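Local coordinates for TgTwinScan_2721 - E2 domain (PDB 2F4Z), which probably acts as a ubiquitin-conjugating (E2) enzyme of Toxoplasma gondii, carrying activated ubiquitin as a thioester for transfer to target proteins, at residues G79-P84 / F94-V99. Residues are numbered along the deposited sequence; the frame is centred on the assembly and turned at random.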
loop_
_atom_site.group_PDB
_atom_site.type_symbol
_atom_site.label_atom_id
_atom_site.label_comp_id
_atom_site.label_asym_id
_atom_site.label_seq_id
_atom_site.Cartn_x
_atom_site.Cartn_y
_atom_site.Cartn_z
ATOM N N GLY A 79 -6.805 -17.127 -3.837
ATOM C CA GLY A 79 -6.280 -16.511 -2.624
ATOM C C GLY A 79 -6.660 -17.386 -1.430
ATOM O O GLY A 79 -7.652 -18.102 -1.489
ATOM N N PHE A 80 -5.829 -17.356 -0.384
ATOM C CA PHE A 80 -6.026 -18.140 0.839
ATOM C C PHE A 80 -5.827 -17.206 1.967
ATOM O O PHE A 80 -4.867 -16.452 1.969
ATOM C CB PHE A 80 -5.005 -19.289 0.969
ATOM C CG PHE A 80 -5.091 -20.234 -0.173
ATOM C CD1 PHE A 80 -4.183 -20.168 -1.227
ATOM C CD2 PHE A 80 -6.171 -21.095 -0.269
ATOM C CE1 PHE A 80 -4.335 -21.006 -2.294
ATOM C CE2 PHE A 80 -6.325 -21.898 -1.344
ATOM C CZ PHE A 80 -5.395 -21.870 -2.341
ATOM N N ILE A 81 -6.725 -17.262 2.938
ATOM C CA ILE A 81 -6.719 -16.334 4.069
ATOM C C ILE A 81 -7.057 -17.141 5.302
ATOM O O ILE A 81 -7.954 -17.976 5.266
ATOM C CB ILE A 81 -7.779 -15.189 3.801
ATOM C CG1 ILE A 81 -7.260 -14.275 2.686
ATOM C CG2 ILE A 81 -8.057 -14.332 5.033
ATOM C CD1 ILE A 81 -8.315 -13.234 2.213
ATOM N N ALA A 82 -6.326 -16.907 6.377
ATOM C CA ALA A 82 -6.582 -17.555 7.627
ATOM C C ALA A 82 -7.589 -16.702 8.403
ATOM O O ALA A 82 -7.454 -15.486 8.484
ATOM C CB ALA A 82 -5.219 -17.708 8.443
ATOM N N GLY A 83 -8.588 -17.340 9.024
ATOM C CA GLY A 83 -9.495 -16.621 9.916
ATOM C C GLY A 83 -8.648 -15.991 11.004
ATOM O O GLY A 83 -7.776 -16.662 11.552
ATOM N N PRO A 84 -8.858 -14.690 11.299
ATOM C CA PRO A 84 -8.106 -14.011 12.341
ATOM C C PRO A 84 -8.399 -14.618 13.724
ATOM O O PRO A 84 -9.480 -15.215 13.940
ATOM C CB PRO A 84 -8.632 -12.568 12.260
ATOM C CG PRO A 84 -9.196 -12.452 10.899
ATOM C CD PRO A 84 -9.788 -13.767 10.620
ATOM N N PHE A 94 -9.789 -19.931 4.270
ATOM C CA PHE A 94 -10.796 -19.415 3.311
ATOM C C PHE A 94 -10.119 -19.239 1.990
ATOM O O PHE A 94 -9.006 -18.674 1.936
ATOM C CB PHE A 94 -11.423 -18.103 3.832
ATOM C CG PHE A 94 -12.130 -18.277 5.152
ATOM C CD1 PHE A 94 -11.447 -18.069 6.353
ATOM C CD2 PHE A 94 -13.441 -18.761 5.190
ATOM C CE1 PHE A 94 -12.084 -18.258 7.578
ATOM C CE2 PHE A 94 -14.071 -18.975 6.427
ATOM C CZ PHE A 94 -13.376 -18.711 7.614
ATOM N N THR A 95 -10.742 -19.781 0.964
ATOM C CA THR A 95 -10.296 -19.714 -0.402
ATOM C C THR A 95 -11.066 -18.625 -1.095
ATOM O O THR A 95 -12.269 -18.507 -0.887
ATOM C CB THR A 95 -10.583 -21.083 -1.090
ATOM O OG1 THR A 95 -9.792 -22.076 -0.413
ATOM C CG2 THR A 95 -10.247 -21.090 -2.613
ATOM N N LEU A 96 -10.351 -17.814 -1.885
ATOM C CA LEU A 96 -10.916 -16.776 -2.716
ATOM C C LEU A 96 -10.643 -17.048 -4.199
ATOM O O LEU A 96 -9.608 -17.569 -4.571
ATOM C CB LEU A 96 -10.324 -15.403 -2.372
ATOM C CG LEU A 96 -10.477 -14.658 -1.039
ATOM C CD1 LEU A 96 -11.616 -13.645 -1.035
ATOM C CD2 LEU A 96 -10.439 -15.448 0.240
ATOM N N ASP A 97 -11.577 -16.684 -5.029
ATOM C CA ASP A 97 -11.305 -16.643 -6.453
ATOM C C ASP A 97 -10.855 -15.200 -6.833
ATOM O O ASP A 97 -11.401 -14.256 -6.324
ATOM C CB ASP A 97 -12.578 -17.082 -7.210
ATOM C CG ASP A 97 -12.400 -17.012 -8.700
ATOM O OD1 ASP A 97 -11.361 -17.475 -9.239
ATOM O OD2 ASP A 97 -13.288 -16.426 -9.340
ATOM N N ILE A 98 -9.842 -15.049 -7.698
ATOM C CA ILE A 98 -9.225 -13.761 -8.024
ATOM C C ILE A 98 -9.104 -13.702 -9.541
ATOM O O ILE A 98 -8.387 -14.516 -10.175
ATOM C CB ILE A 98 -7.836 -13.518 -7.340
ATOM C CG1 ILE A 98 -7.913 -13.662 -5.797
ATOM C CG2 ILE A 98 -7.193 -12.100 -7.751
ATOM C CD1 ILE A 98 -6.498 -13.785 -5.115
ATOM N N VAL A 99 -9.816 -12.757 -10.128
ATOM C CA VAL A 99 -9.770 -12.524 -11.563
ATOM C C VAL A 99 -9.021 -11.218 -11.729
ATOM O O VAL A 99 -9.439 -10.158 -11.209
ATOM C CB VAL A 99 -11.181 -12.413 -12.141
ATOM C CG1 VAL A 99 -11.155 -12.060 -13.649
ATOM C CG2 VAL A 99 -11.943 -13.743 -11.895
#
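Gly79 and Leu96 pair through both of their backbone amides, with Gly79 N 2.9 Å from Leu96 O and Leu96 N 2.7 Å from Gly79 O. Two residues along, Ile81 and Phe94 repeat the exchange, so four hydrogen bonds join the antiparallel strands 77-82 and 93-99. Phe94 O also receives a CA-H...O contact from Phe80 CA at 3.2 Å.

Ile81 illustrates how neighbouring pairs on one face combine: the end of its side chain packs on Leu96, the partner of Gly79, rather than on its own partner Phe94. Its CB lies 4.1 Å from Phe94 O; CG1, anti to the carbonyl carbon (chi1 -71°), comes within 4.2 Å of Leu96 CD2; and CD1, at the end of the extended chain, meets Leu96 CD2 at 3.6 Å. The two side chains cross at a slant, and both also rest on Ile151 of helix 144-156. On the same face, Phe94 turns its ring edge to Ile81 O and to Gly83, whose CA is 3.9 Å from Phe94 CE1. At the other end, the methyl CD1 of Ile98 packs against Gly79 N.

On the opposite face of the sheet, Phe80 and Thr95, the non-hydrogen-bonded pair, lie alongside each other, Thr95 OG1 lying at the ring edge, 3.6 Å from Phe80 CE2. Strands 65-70 and 110-113 continue the sheet beyond this hairpin. An antiparallel four-stranded meander with a helix against one face is characteristic of the ubiquitin-conjugating (UBC) fold.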